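D-hydantoinase (Ralstonia pickettii, PDB 1NFG) probably catalyses the stereospecific hydrolysis of the cyclic amide bond of D-hydantoin derivatives, with two zinc ions bound per subunit. Local coordinates at residues R47-G52 against G380-G385; L21-G26 against A388-W393; N335-V340 against Y412-G417; A116-Y121 against V427-K432; I4-T9 against T41-G46. All coordinates share one frame; numbering follows the deposited sequence.

Contact 1 of 5, residues R47-G52 against G380-G385; sequences RYVFPG and GTIAVG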
# COMPACT_ATOMS: atom_id res chain seq x y z
N ARG A 47 -39.68 19.24 -12.22
CA ARG A 47 -39.08 18.80 -10.97
C ARG A 47 -38.76 17.31 -10.95
O ARG A 47 -39.32 16.52 -11.72
CB ARG A 47 -40.01 19.13 -9.81
CG ARG A 47 -40.15 20.62 -9.55
CD ARG A 47 -41.14 20.87 -8.44
NE ARG A 47 -41.19 22.27 -8.03
CZ ARG A 47 -41.99 22.73 -7.07
NH1 ARG A 47 -42.80 21.89 -6.43
NH2 ARG A 47 -41.98 24.02 -6.75
N TYR A 48 -37.84 16.94 -10.07
CA TYR A 48 -37.46 15.55 -9.92
C TYR A 48 -38.32 14.92 -8.83
O TYR A 48 -38.70 15.58 -7.87
CB TYR A 48 -35.98 15.42 -9.51
CG TYR A 48 -34.97 15.82 -10.57
CD1 TYR A 48 -35.00 15.26 -11.85
CD2 TYR A 48 -33.93 16.70 -10.27
CE1 TYR A 48 -34.02 15.57 -12.80
CE2 TYR A 48 -32.95 17.02 -11.20
CZ TYR A 48 -33.00 16.45 -12.47
OH TYR A 48 -32.02 16.74 -13.39
N VAL A 49 -38.63 13.64 -9.00
CA VAL A 49 -39.41 12.91 -8.02
C VAL A 49 -38.44 11.90 -7.42
O VAL A 49 -38.27 10.80 -7.96
CB VAL A 49 -40.59 12.16 -8.68
CG1 VAL A 49 -41.38 11.38 -7.63
CG2 VAL A 49 -41.48 13.14 -9.42
N PHE A 50 -37.79 12.28 -6.33
CA PHE A 50 -36.80 11.43 -5.65
C PHE A 50 -37.39 10.62 -4.50
O PHE A 50 -38.42 11.00 -3.93
CB PHE A 50 -35.69 12.27 -5.01
CG PHE A 50 -34.78 12.97 -5.97
CD1 PHE A 50 -34.20 12.29 -7.03
CD2 PHE A 50 -34.42 14.29 -5.74
CE1 PHE A 50 -33.25 12.92 -7.86
CE2 PHE A 50 -33.48 14.93 -6.55
CZ PHE A 50 -32.89 14.25 -7.61
N PRO A 51 -36.75 9.50 -4.14
CA PRO A 51 -37.25 8.70 -3.02
C PRO A 51 -36.94 9.58 -1.80
O PRO A 51 -36.05 10.42 -1.86
CB PRO A 51 -36.35 7.46 -3.06
CG PRO A 51 -36.06 7.30 -4.50
CD PRO A 51 -35.78 8.73 -4.94
N GLY A 52 -37.67 9.41 -0.70
CA GLY A 52 -37.40 10.24 0.46
C GLY A 52 -36.03 9.98 1.09
O GLY A 52 -35.58 8.83 1.16
N GLY A 380 -36.51 3.59 0.73
CA GLY A 380 -35.37 3.65 -0.18
C GLY A 380 -35.54 4.16 -1.59
O GLY A 380 -34.88 5.12 -1.98
N THR A 381 -36.41 3.54 -2.38
CA THR A 381 -36.60 3.97 -3.75
C THR A 381 -38.02 4.41 -4.04
O THR A 381 -38.76 4.81 -3.15
CB THR A 381 -36.29 2.84 -4.74
OG1 THR A 381 -37.09 1.71 -4.42
CG2 THR A 381 -34.84 2.45 -4.67
N ILE A 382 -38.37 4.32 -5.32
CA ILE A 382 -39.69 4.66 -5.81
C ILE A 382 -40.06 3.56 -6.78
O ILE A 382 -39.68 3.57 -7.94
CB ILE A 382 -39.70 6.01 -6.53
CG1 ILE A 382 -39.45 7.13 -5.52
CG2 ILE A 382 -41.03 6.21 -7.24
CD1 ILE A 382 -39.38 8.50 -6.12
N ALA A 383 -40.80 2.58 -6.26
CA ALA A 383 -41.24 1.44 -7.04
C ALA A 383 -42.63 1.04 -6.55
O ALA A 383 -43.11 1.54 -5.53
CB ALA A 383 -40.26 0.28 -6.87
N VAL A 384 -43.29 0.15 -7.28
CA VAL A 384 -44.60 -0.27 -6.86
C VAL A 384 -44.45 -1.11 -5.61
O VAL A 384 -43.78 -2.14 -5.62
CB VAL A 384 -45.31 -1.07 -7.96
CG1 VAL A 384 -46.57 -1.72 -7.42
CG2 VAL A 384 -45.65 -0.14 -9.11
N GLY A 385 -45.08 -0.66 -4.53
CA GLY A 385 -45.00 -1.38 -3.27
C GLY A 385 -44.25 -0.57 -2.23
O GLY A 385 -44.32 -0.86 -1.04
O HOH W 1 -36.89 6.44 1.00
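P51 and I382 meet where strand 48-58 leaves the beta-sandwich part of this amidohydrolase fold and heads into the TIM barrel, while the 380-385 loop crosses its flank. The packed part is apolar and buried. I382 holds CG1 anti to its own carbonyl carbon (chi1 -68°) and the chain is extended beyond it, which lays CD1 along the backbone of V49, F50 and P51. Its shaft crosses the proline ring at about a right angle, with P51 CG 3.5 Å from I382 CG1. On the other side of the tip V49 CG1, anti to its backbone N, reaches I382 CD1 at 3.8 Å. P51 CG also lies against the loop backbone, 3.5 Å from T381 CA. I10, T12 and L21 add further cover to I382. F50, next to these residues along the strand, turns its CB away from the loop, and its ring meets those of F361 and W393 instead. Away from this patch the contact thins out in both directions. Past I382 the loop departs from the strand toward a more exposed position, and there V384 packs on A19 of the second subunit. T381, whose CB points away from the strand, makes a weak hydrogen bond through OG1 to D14 O of that second subunit. At the G52 end the backbones stand apart and a water fills in for a direct bond: it donates to G52 O at 2.7 Å and accepts from G380 N at 2.9 Å.

Contact 2 of 5, residues L21-G26 against A388-W393; sequences LGIKDG and ADIVLW
L21 and I23, two residues apart and on the same side of strand 15-24, point their CB atoms at I390 and A388 of the segment that begins strand 390-400. L21 and I390 approach tip to tip, L21 CD1 lying 3.8 Å from I390 CD1. I23 comes to the same methyl in the same head-on manner, its CD1 3.9 Å from I390 CD1. I390 CD1 thus meets the tips of two side chains, which come to it from directions roughly at right angles; an extended chain with CG1 anti to the carbonyl carbon (chi1 -62°) carries CD1 that far out. I23 has a second task for its other branch: CG2, anti to the backbone N, turns to A388 and stands 3.5 Å from A388 CB. Farther along, the strand gives way to a turn at D25 and G26, and the backbones themselves come together. A388 N donates to G26 O over 2.7 Å at an N-H...O angle of 157°, the donor lying 36° out of the carbonyl plane and so off the lone pairs. V49 and I28 pack on both L21 and I390, and I5 on I23 and I390, as expected for the interior of the beta-sandwich that accompanies the barrel in hydantoinases. D389, between A388 and I390, turns its CB the opposite way and gives its carboxylate to K379 and to the backbone N of R430. Across the contact, then, the side chains meet through hydrocarbon alone: burial of methyls would hold the two layers together, and the direct polar link is the backbone bond at the G26 end.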
# COMPACT_ATOMS: atom_id res chain seq x y z
N LEU A 21 -47.11 9.18 -11.22
CA LEU A 21 -47.24 8.26 -10.09
C LEU A 21 -48.65 8.17 -9.53
O LEU A 21 -49.39 9.15 -9.52
CB LEU A 21 -46.32 8.70 -8.95
CG LEU A 21 -44.85 8.34 -8.96
CD1 LEU A 21 -44.18 9.01 -7.78
CD2 LEU A 21 -44.68 6.83 -8.88
N GLY A 22 -48.98 6.98 -9.03
CA GLY A 22 -50.27 6.76 -8.42
C GLY A 22 -50.08 6.23 -7.01
O GLY A 22 -49.61 5.11 -6.82
N ILE A 23 -50.45 7.03 -6.01
CA ILE A 23 -50.31 6.64 -4.61
C ILE A 23 -51.66 6.24 -3.99
O ILE A 23 -52.65 6.96 -4.11
CB ILE A 23 -49.71 7.79 -3.78
CG1 ILE A 23 -48.32 8.13 -4.32
CG2 ILE A 23 -49.64 7.41 -2.31
CD1 ILE A 23 -47.75 9.41 -3.78
N LYS A 24 -51.69 5.09 -3.33
CA LYS A 24 -52.91 4.59 -2.72
C LYS A 24 -52.65 3.88 -1.39
O LYS A 24 -52.03 2.82 -1.34
CB LYS A 24 -53.60 3.61 -3.67
CG LYS A 24 -54.87 2.97 -3.13
CD LYS A 24 -56.01 3.97 -3.08
CE LYS A 24 -57.32 3.29 -2.73
NZ LYS A 24 -58.47 4.22 -2.87
N ASP A 25 -53.15 4.47 -0.30
CA ASP A 25 -52.99 3.92 1.03
C ASP A 25 -51.54 3.90 1.48
O ASP A 25 -51.01 2.87 1.91
CB ASP A 25 -53.57 2.50 1.11
CG ASP A 25 -55.05 2.48 0.80
OD1 ASP A 25 -55.74 3.46 1.15
OD2 ASP A 25 -55.54 1.47 0.23
N GLY A 26 -50.90 5.06 1.37
CA GLY A 26 -49.51 5.20 1.79
C GLY A 26 -48.48 4.51 0.91
O GLY A 26 -47.29 4.57 1.21
N ALA A 388 -45.00 5.53 0.17
CA ALA A 388 -44.95 6.73 -0.64
C ALA A 388 -44.16 7.83 0.05
O ALA A 388 -44.71 8.89 0.37
CB ALA A 388 -46.36 7.20 -0.97
N ASP A 389 -42.88 7.57 0.30
CA ASP A 389 -42.01 8.56 0.93
C ASP A 389 -41.35 9.24 -0.28
O ASP A 389 -40.50 8.66 -0.95
CB ASP A 389 -40.95 7.87 1.80
CG ASP A 389 -41.56 7.09 2.97
OD1 ASP A 389 -42.79 6.88 3.00
OD2 ASP A 389 -40.79 6.67 3.86
N ILE A 390 -41.75 10.48 -0.54
CA ILE A 390 -41.27 11.18 -1.71
C ILE A 390 -40.82 12.62 -1.50
O ILE A 390 -41.31 13.31 -0.61
CB ILE A 390 -42.39 11.17 -2.78
CG1 ILE A 390 -42.68 9.72 -3.18
CG2 ILE A 390 -42.00 12.01 -3.99
CD1 ILE A 390 -43.89 9.59 -4.06
N VAL A 391 -39.89 13.06 -2.34
CA VAL A 391 -39.39 14.42 -2.29
C VAL A 391 -39.46 14.98 -3.70
O VAL A 391 -38.94 14.36 -4.64
CB VAL A 391 -37.91 14.50 -1.87
CG1 VAL A 391 -37.49 15.96 -1.74
CG2 VAL A 391 -37.71 13.77 -0.56
N LEU A 392 -40.12 16.12 -3.85
CA LEU A 392 -40.23 16.76 -5.15
C LEU A 392 -39.17 17.85 -5.17
O LEU A 392 -39.29 18.88 -4.50
CB LEU A 392 -41.64 17.35 -5.34
CG LEU A 392 -42.73 16.28 -5.23
CD1 LEU A 392 -44.06 16.88 -5.67
CD2 LEU A 392 -42.39 15.07 -6.10
N TRP A 393 -38.12 17.58 -5.95
CA TRP A 393 -36.95 18.45 -6.05
C TRP A 393 -36.97 19.42 -7.23
O TRP A 393 -37.30 19.04 -8.35
CB TRP A 393 -35.71 17.56 -6.11
CG TRP A 393 -34.43 18.19 -5.65
CD1 TRP A 393 -33.58 18.98 -6.37
CD2 TRP A 393 -33.86 18.10 -4.33
NE1 TRP A 393 -32.52 19.38 -5.59
CE2 TRP A 393 -32.67 18.85 -4.34
CE3 TRP A 393 -34.25 17.44 -3.15
CZ2 TRP A 393 -31.86 18.97 -3.21
CZ3 TRP A 393 -33.44 17.57 -2.03
CH2 TRP A 393 -32.26 18.33 -2.07

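Contact 3 of 5, residues N335-V340 against Y412-G417; sequences NGAPGV and YSSYEG
P338 turns CD to both the phenol end of Y412 and the hydroxyl of S414. The tyrosine gets there by an uncommon first torsion: CG sits between the backbone N and the carbonyl carbon, the crowded position (chi1 80°), and the side chain then crosses that of P338 at about a right angle. P338 CD is 3.6 Å from Y412 OH and 3.9 Å from Y412 CZ. S414 holds OG anti to its carbonyl carbon (chi1 -54°), from where it donates to P338 O at 2.9 Å, in the carbonyl plane and on a lone pair. That oxygen has a second donor, a water that in turn accepts from S414 N at 2.8 Å. The 335-340 loop follows the last barrel strand, 310-311, and borders the active site: N335 probably binds substrate, G339 N is bonded to H314, and the zinc ligand D313 is near G336. In 412-417 a type I turn runs from S413 to E416. An ST turn overlaps it, with Y415 N donating to S413 OG at 3.2 Å; E342 also bonds that hydroxyl. Y415 directs its ring edge at G339, CE2 being 4.4 Å from G339 CA.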
# COMPACT_ATOMS: atom_id res chain seq x y z
N ASN A 335 -19.27 18.30 21.90
CA ASN A 335 -19.02 17.92 20.51
C ASN A 335 -20.27 17.69 19.69
O ASN A 335 -21.23 17.07 20.16
CB ASN A 335 -18.15 16.65 20.46
CG ASN A 335 -16.74 16.88 20.98
OD1 ASN A 335 -15.90 15.97 20.95
ND2 ASN A 335 -16.46 18.10 21.44
N GLY A 336 -20.26 18.17 18.45
CA GLY A 336 -21.40 17.97 17.57
C GLY A 336 -21.87 19.20 16.85
O GLY A 336 -21.73 20.32 17.34
N ALA A 337 -22.43 18.99 15.66
CA ALA A 337 -22.96 20.07 14.83
C ALA A 337 -24.25 19.60 14.14
O ALA A 337 -24.44 18.41 13.88
CB ALA A 337 -21.93 20.49 13.79
N PRO A 338 -25.15 20.54 13.84
CA PRO A 338 -26.43 20.23 13.19
C PRO A 338 -26.32 20.07 11.67
O PRO A 338 -25.41 20.61 11.05
CB PRO A 338 -27.29 21.42 13.58
CG PRO A 338 -26.31 22.55 13.48
CD PRO A 338 -25.07 21.98 14.16
N GLY A 339 -27.27 19.34 11.09
CA GLY A 339 -27.26 19.16 9.65
C GLY A 339 -28.30 18.22 9.07
O GLY A 339 -28.30 17.98 7.87
N VAL A 340 -29.20 17.68 9.90
CA VAL A 340 -30.20 16.74 9.38
C VAL A 340 -31.04 17.35 8.26
O VAL A 340 -31.47 16.65 7.34
CB VAL A 340 -31.15 16.23 10.50
CG1 VAL A 340 -32.14 17.31 10.90
CG2 VAL A 340 -31.87 14.97 10.04
N TYR A 412 -27.87 28.26 15.01
CA TYR A 412 -26.94 28.42 13.88
C TYR A 412 -26.96 27.21 12.96
O TYR A 412 -27.47 26.14 13.31
CB TYR A 412 -25.50 28.67 14.37
CG TYR A 412 -24.75 27.43 14.80
CD1 TYR A 412 -24.88 26.91 16.09
CD2 TYR A 412 -23.90 26.76 13.92
CE1 TYR A 412 -24.18 25.77 16.49
CE2 TYR A 412 -23.20 25.61 14.30
CZ TYR A 412 -23.35 25.12 15.59
OH TYR A 412 -22.66 23.99 15.97
N SER A 413 -26.42 27.39 11.76
CA SER A 413 -26.32 26.32 10.77
C SER A 413 -24.85 26.10 10.42
O SER A 413 -24.07 27.06 10.36
CB SER A 413 -27.08 26.69 9.50
OG SER A 413 -26.86 25.71 8.50
N SER A 414 -24.48 24.84 10.21
CA SER A 414 -23.10 24.51 9.87
C SER A 414 -22.79 24.97 8.45
O SER A 414 -21.63 25.08 8.06
CB SER A 414 -22.89 23.00 9.96
OG SER A 414 -23.28 22.51 11.23
N TYR A 415 -23.85 25.24 7.69
CA TYR A 415 -23.71 25.66 6.31
C TYR A 415 -24.26 27.06 6.08
O TYR A 415 -24.73 27.40 5.00
CB TYR A 415 -24.43 24.65 5.42
CG TYR A 415 -24.00 23.24 5.75
CD1 TYR A 415 -22.77 22.75 5.31
CD2 TYR A 415 -24.78 22.43 6.58
CE1 TYR A 415 -22.32 21.48 5.70
CE2 TYR A 415 -24.33 21.17 6.98
CZ TYR A 415 -23.10 20.70 6.54
OH TYR A 415 -22.66 19.45 6.92
N GLU A 416 -24.18 27.89 7.12
CA GLU A 416 -24.65 29.26 7.02
C GLU A 416 -23.89 29.98 5.92
O GLU A 416 -22.66 29.97 5.90
CB GLU A 416 -24.44 29.97 8.36
CG GLU A 416 -24.92 31.42 8.39
CD GLU A 416 -26.43 31.54 8.27
OE1 GLU A 416 -27.15 30.84 9.01
OE2 GLU A 416 -26.89 32.35 7.43
N GLY A 417 -24.62 30.58 4.99
CA GLY A 417 -23.99 31.31 3.92
C GLY A 417 -23.79 30.56 2.61
O GLY A 417 -23.54 31.20 1.59
O HOH W 2 -26.39 22.85 10.09

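Contact 4 of 5, residues A116-Y121 against V427-K432; sequences AIDYGY and VLLRGK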
# COMPACT_ATOMS: atom_id res chain seq x y z
N ALA A 116 -42.19 13.76 13.23
CA ALA A 116 -42.84 14.21 12.01
C ALA A 116 -42.65 13.17 10.90
O ALA A 116 -43.48 13.07 9.99
CB ALA A 116 -42.27 15.55 11.56
N ILE A 117 -41.57 12.40 10.99
CA ILE A 117 -41.25 11.37 9.99
C ILE A 117 -40.97 10.03 10.66
O ILE A 117 -40.83 9.95 11.88
CB ILE A 117 -40.00 11.77 9.16
CG1 ILE A 117 -38.76 11.75 10.07
CG2 ILE A 117 -40.20 13.15 8.55
CD1 ILE A 117 -37.46 12.16 9.41
N ASP A 118 -40.88 8.98 9.85
CA ASP A 118 -40.62 7.63 10.34
C ASP A 118 -39.21 7.51 10.92
O ASP A 118 -38.31 8.27 10.57
CB ASP A 118 -40.86 6.61 9.22
CG ASP A 118 -42.35 6.41 8.93
OD1 ASP A 118 -43.15 7.26 9.38
OD2 ASP A 118 -42.72 5.42 8.27
N TYR A 119 -39.03 6.55 11.83
CA TYR A 119 -37.74 6.37 12.49
C TYR A 119 -37.48 4.95 12.98
O TYR A 119 -38.41 4.21 13.30
CB TYR A 119 -37.65 7.33 13.67
CG TYR A 119 -38.75 7.11 14.68
CD1 TYR A 119 -38.66 6.09 15.64
CD2 TYR A 119 -39.94 7.85 14.62
CE1 TYR A 119 -39.72 5.81 16.50
CE2 TYR A 119 -41.01 7.57 15.48
CZ TYR A 119 -40.89 6.55 16.41
OH TYR A 119 -41.96 6.26 17.24
N GLY A 120 -36.20 4.60 13.04
CA GLY A 120 -35.77 3.30 13.53
C GLY A 120 -34.73 3.59 14.60
O GLY A 120 -34.41 4.76 14.82
N TYR A 121 -34.19 2.56 15.26
CA TYR A 121 -33.19 2.80 16.29
C TYR A 121 -31.92 1.99 16.13
O TYR A 121 -31.96 0.85 15.67
CB TYR A 121 -33.69 2.46 17.71
CG TYR A 121 -34.94 3.14 18.23
CD1 TYR A 121 -35.24 4.47 17.92
CD2 TYR A 121 -35.80 2.45 19.08
CE1 TYR A 121 -36.37 5.09 18.46
CE2 TYR A 121 -36.93 3.05 19.62
CZ TYR A 121 -37.21 4.37 19.31
OH TYR A 121 -38.35 4.96 19.83
N VAL A 427 -42.83 17.41 0.36
CA VAL A 427 -42.49 16.06 0.82
C VAL A 427 -43.70 15.23 1.24
O VAL A 427 -44.63 15.74 1.87
CB VAL A 427 -41.52 16.15 2.02
CG1 VAL A 427 -41.06 14.75 2.42
CG2 VAL A 427 -40.34 17.03 1.66
N LEU A 428 -43.66 13.95 0.90
CA LEU A 428 -44.72 13.02 1.25
C LEU A 428 -44.18 11.88 2.10
O LEU A 428 -43.13 11.31 1.81
CB LEU A 428 -45.39 12.43 0.01
CG LEU A 428 -46.32 13.32 -0.81
CD1 LEU A 428 -45.52 14.38 -1.55
CD2 LEU A 428 -47.10 12.47 -1.80
N LEU A 429 -44.90 11.55 3.17
CA LEU A 429 -44.53 10.48 4.07
C LEU A 429 -45.62 9.44 3.97
O LEU A 429 -46.75 9.67 4.39
CB LEU A 429 -44.44 11.00 5.51
CG LEU A 429 -44.19 9.96 6.61
CD1 LEU A 429 -42.91 9.19 6.34
CD2 LEU A 429 -44.11 10.66 7.96
N ARG A 430 -45.31 8.29 3.39
CA ARG A 430 -46.31 7.25 3.24
C ARG A 430 -47.63 7.80 2.69
O ARG A 430 -48.70 7.54 3.23
CB ARG A 430 -46.56 6.53 4.57
CG ARG A 430 -45.66 5.32 4.76
CD ARG A 430 -45.81 4.65 6.11
NE ARG A 430 -45.42 5.54 7.20
CZ ARG A 430 -46.28 6.25 7.92
NH1 ARG A 430 -47.58 6.18 7.67
NH2 ARG A 430 -45.85 7.04 8.90
N GLY A 431 -47.53 8.59 1.62
CA GLY A 431 -48.72 9.14 1.00
C GLY A 431 -49.19 10.49 1.48
O GLY A 431 -49.81 11.22 0.71
N LYS A 432 -48.92 10.84 2.73
CA LYS A 432 -49.37 12.13 3.23
C LYS A 432 -48.40 13.25 2.90
O LYS A 432 -47.18 13.09 3.03
CB LYS A 432 -49.58 12.08 4.74
CG LYS A 432 -49.95 13.42 5.35
CD LYS A 432 -50.27 13.32 6.83
CE LYS A 432 -50.61 14.69 7.40
NZ LYS A 432 -51.00 14.62 8.83
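The carboxylate of D118 and the guanidinium of R430 lie edge to edge, their planes only 17° apart. R430 grips side-on with two nitrogens: NH2 reaches D118 OD1 at 2.8 Å with an almost straight bond (177°), and NE reaches D118 OD2 at 2.9 Å. Both oxygens offer their syn lone pairs, and OD1 sits practically in the guanidinium plane. One face of the carboxylate is covered by L429, whose CD1 stands 3.8 Å from D118 CG. A bend at chi3 (-62°) brings the arginine head round to the acid. Each carboxylate oxygen has a further partner, OD1 the backbone N of K448 and OD2 the ammonium of K379, and two positive groups around a buried acid would be expected to favour its ionised form. R430 NH2 also donates to D446 O. Beside the salt bridge L429, with CG anti to its backbone N, sends CD2 to the chain before the strand, 3.6 Å from I117 CA. L429 and R430, consecutive at the start of a chain reversal, both turn to D118; the type I' turn from L429 to K432 is closed by L429 N to K432 O (2.8 Å) and K432 N to L429 O. This is a beta-hairpin with a two-residue loop (R430 and G431) between strands 419-429 and 432-436, and its arginine ties the beta-sandwich to the start of TIM-barrel strand 118-124.

Contact 5 of 5, residues I4-T9 against T41-G46; sequences IIKNGT and TIDAAG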
# COMPACT_ATOMS: atom_id res chain seq x y z
N ILE A 4 -51.85 11.66 -7.02
CA ILE A 4 -51.21 11.44 -8.31
C ILE A 4 -50.18 12.54 -8.50
O ILE A 4 -50.49 13.73 -8.34
CB ILE A 4 -52.21 11.53 -9.49
CG1 ILE A 4 -53.13 10.31 -9.49
CG2 ILE A 4 -51.45 11.59 -10.81
CD1 ILE A 4 -54.23 10.38 -10.56
N ILE A 5 -48.95 12.15 -8.81
CA ILE A 5 -47.89 13.11 -9.06
C ILE A 5 -47.60 13.01 -10.55
O ILE A 5 -47.14 11.97 -11.05
CB ILE A 5 -46.63 12.80 -8.23
CG1 ILE A 5 -46.99 12.86 -6.74
CG2 ILE A 5 -45.54 13.81 -8.53
CD1 ILE A 5 -45.88 12.40 -5.82
N LYS A 6 -47.90 14.09 -11.27
CA LYS A 6 -47.74 14.13 -12.72
C LYS A 6 -46.71 15.13 -13.23
O LYS A 6 -46.36 16.09 -12.54
CB LYS A 6 -49.08 14.48 -13.36
CG LYS A 6 -49.52 15.91 -13.07
CD LYS A 6 -50.79 16.30 -13.80
CE LYS A 6 -51.18 17.75 -13.47
NZ LYS A 6 -52.41 18.19 -14.19
N ASN A 7 -46.25 14.89 -14.46
CA ASN A 7 -45.30 15.77 -15.14
C ASN A 7 -43.91 15.84 -14.53
O ASN A 7 -43.15 16.76 -14.83
CB ASN A 7 -45.84 17.20 -15.23
CG ASN A 7 -47.24 17.27 -15.80
OD1 ASN A 7 -47.62 16.45 -16.65
ND2 ASN A 7 -48.01 18.25 -15.36
N GLY A 8 -43.59 14.88 -13.67
CA GLY A 8 -42.29 14.90 -13.04
C GLY A 8 -41.37 13.85 -13.62
O GLY A 8 -41.80 12.96 -14.36
N THR A 9 -40.09 13.96 -13.27
CA THR A 9 -39.10 13.00 -13.73
C THR A 9 -38.71 12.15 -12.53
O THR A 9 -38.04 12.63 -11.61
CB THR A 9 -37.86 13.71 -14.29
OG1 THR A 9 -38.25 14.58 -15.36
CG2 THR A 9 -36.85 12.69 -14.82
N THR A 41 -53.97 15.96 -6.80
CA THR A 41 -53.02 15.79 -7.89
C THR A 41 -51.94 16.85 -7.71
O THR A 41 -52.24 18.03 -7.51
CB THR A 41 -53.68 15.97 -9.27
OG1 THR A 41 -54.53 14.84 -9.55
CG2 THR A 41 -52.61 16.07 -10.36
N ILE A 42 -50.69 16.42 -7.77
CA ILE A 42 -49.58 17.34 -7.63
C ILE A 42 -48.86 17.46 -8.96
O ILE A 42 -48.62 16.46 -9.65
CB ILE A 42 -48.59 16.87 -6.55
CG1 ILE A 42 -49.30 16.81 -5.19
CG2 ILE A 42 -47.39 17.80 -6.50
CD1 ILE A 42 -48.46 16.24 -4.06
N ASP A 43 -48.54 18.70 -9.34
CA ASP A 43 -47.86 18.96 -10.59
C ASP A 43 -46.36 19.07 -10.35
O ASP A 43 -45.87 20.11 -9.89
CB ASP A 43 -48.38 20.26 -11.20
CG ASP A 43 -48.07 20.37 -12.68
OD1 ASP A 43 -47.06 19.80 -13.13
OD2 ASP A 43 -48.85 21.04 -13.39
N ALA A 44 -45.64 18.00 -10.67
CA ALA A 44 -44.19 17.97 -10.48
C ALA A 44 -43.44 18.45 -11.73
O ALA A 44 -42.27 18.14 -11.92
CB ALA A 44 -43.74 16.56 -10.12
N ALA A 45 -44.14 19.21 -12.57
CA ALA A 45 -43.54 19.74 -13.79
C ALA A 45 -42.20 20.41 -13.51
O ALA A 45 -42.08 21.21 -12.58
CB ALA A 45 -44.50 20.73 -14.45
N GLY A 46 -41.20 20.09 -14.33
CA GLY A 46 -39.89 20.67 -14.17
C GLY A 46 -39.18 20.28 -12.88
O GLY A 46 -38.19 20.91 -12.50
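I4, I5 and K6 pair with T41, I42 and D43 as parallel strands at an edge of the beta-sandwich that the two ends of the chain build together; the short axes run 4.7 Å apart at 22°. Backbone bonds set the register. I42 uses both its N and its O on the same neighbour, N to I4 O (2.8 Å) and O from K6 N (3.0 Å), straddling I5 as parallel pairing requires, and A44 N continues the ladder to K6 O. Weaker CA-H...O contacts accompany them, T41 CA to I4 O among them. Apolar packing occupies the face of I5 and I42: I5 CG2 meets A44 CB at 3.7 Å, and I390 and L392 of strand 390-400 approach this same face. After strand 3-6 the chain turns a corner at N7, and G8 CA makes a CA-H...O contact with A44 O. Mixed and polar contacts lie on the face of K6, T41 and D43. K6, its CG between the backbone N and the carbonyl carbon (chi1 68°), extends across T41 at about a right angle, CE 3.8 Å from T41 CG2. This brings the ammonium near D43, though K6 NZ and D43 OD2 remain 4.6 Å apart. Beyond the ladder D43 makes an Asx turn with A45 N. N7 joins it from the corner: N7 ND2 donates to D43 OD1 at 2.9 Å, while A45 N, at 3.0 Å, reaches D43 OD1 from the opposite face of the carboxylate plane.

In the fold
From the N terminus, contact 5 closes first, bringing 41-46 back to 4-9. Contact 2 opens within that loop, at 21-26, and so crosses it; contact 1 opens at 47-52, once contact 5 has closed. The chain then makes most of the TIM barrel, opening contact 4 at 116-121 and contact 3 at 335-340. On the return, 380-385 closes contact 1 and 388-393 contact 2, the first inside the second. Contacts 3 and 4 cross both; contact 3 closes (412-417) inside contact 4 (427-432). Contact 5 pairs N-terminal sandwich strands, contact 2 joins N- and C-terminal sandwich parts, contact 1 sets a loop against strand 48-58, contact 4 links sandwich to barrel and contact 3 lies by the active site.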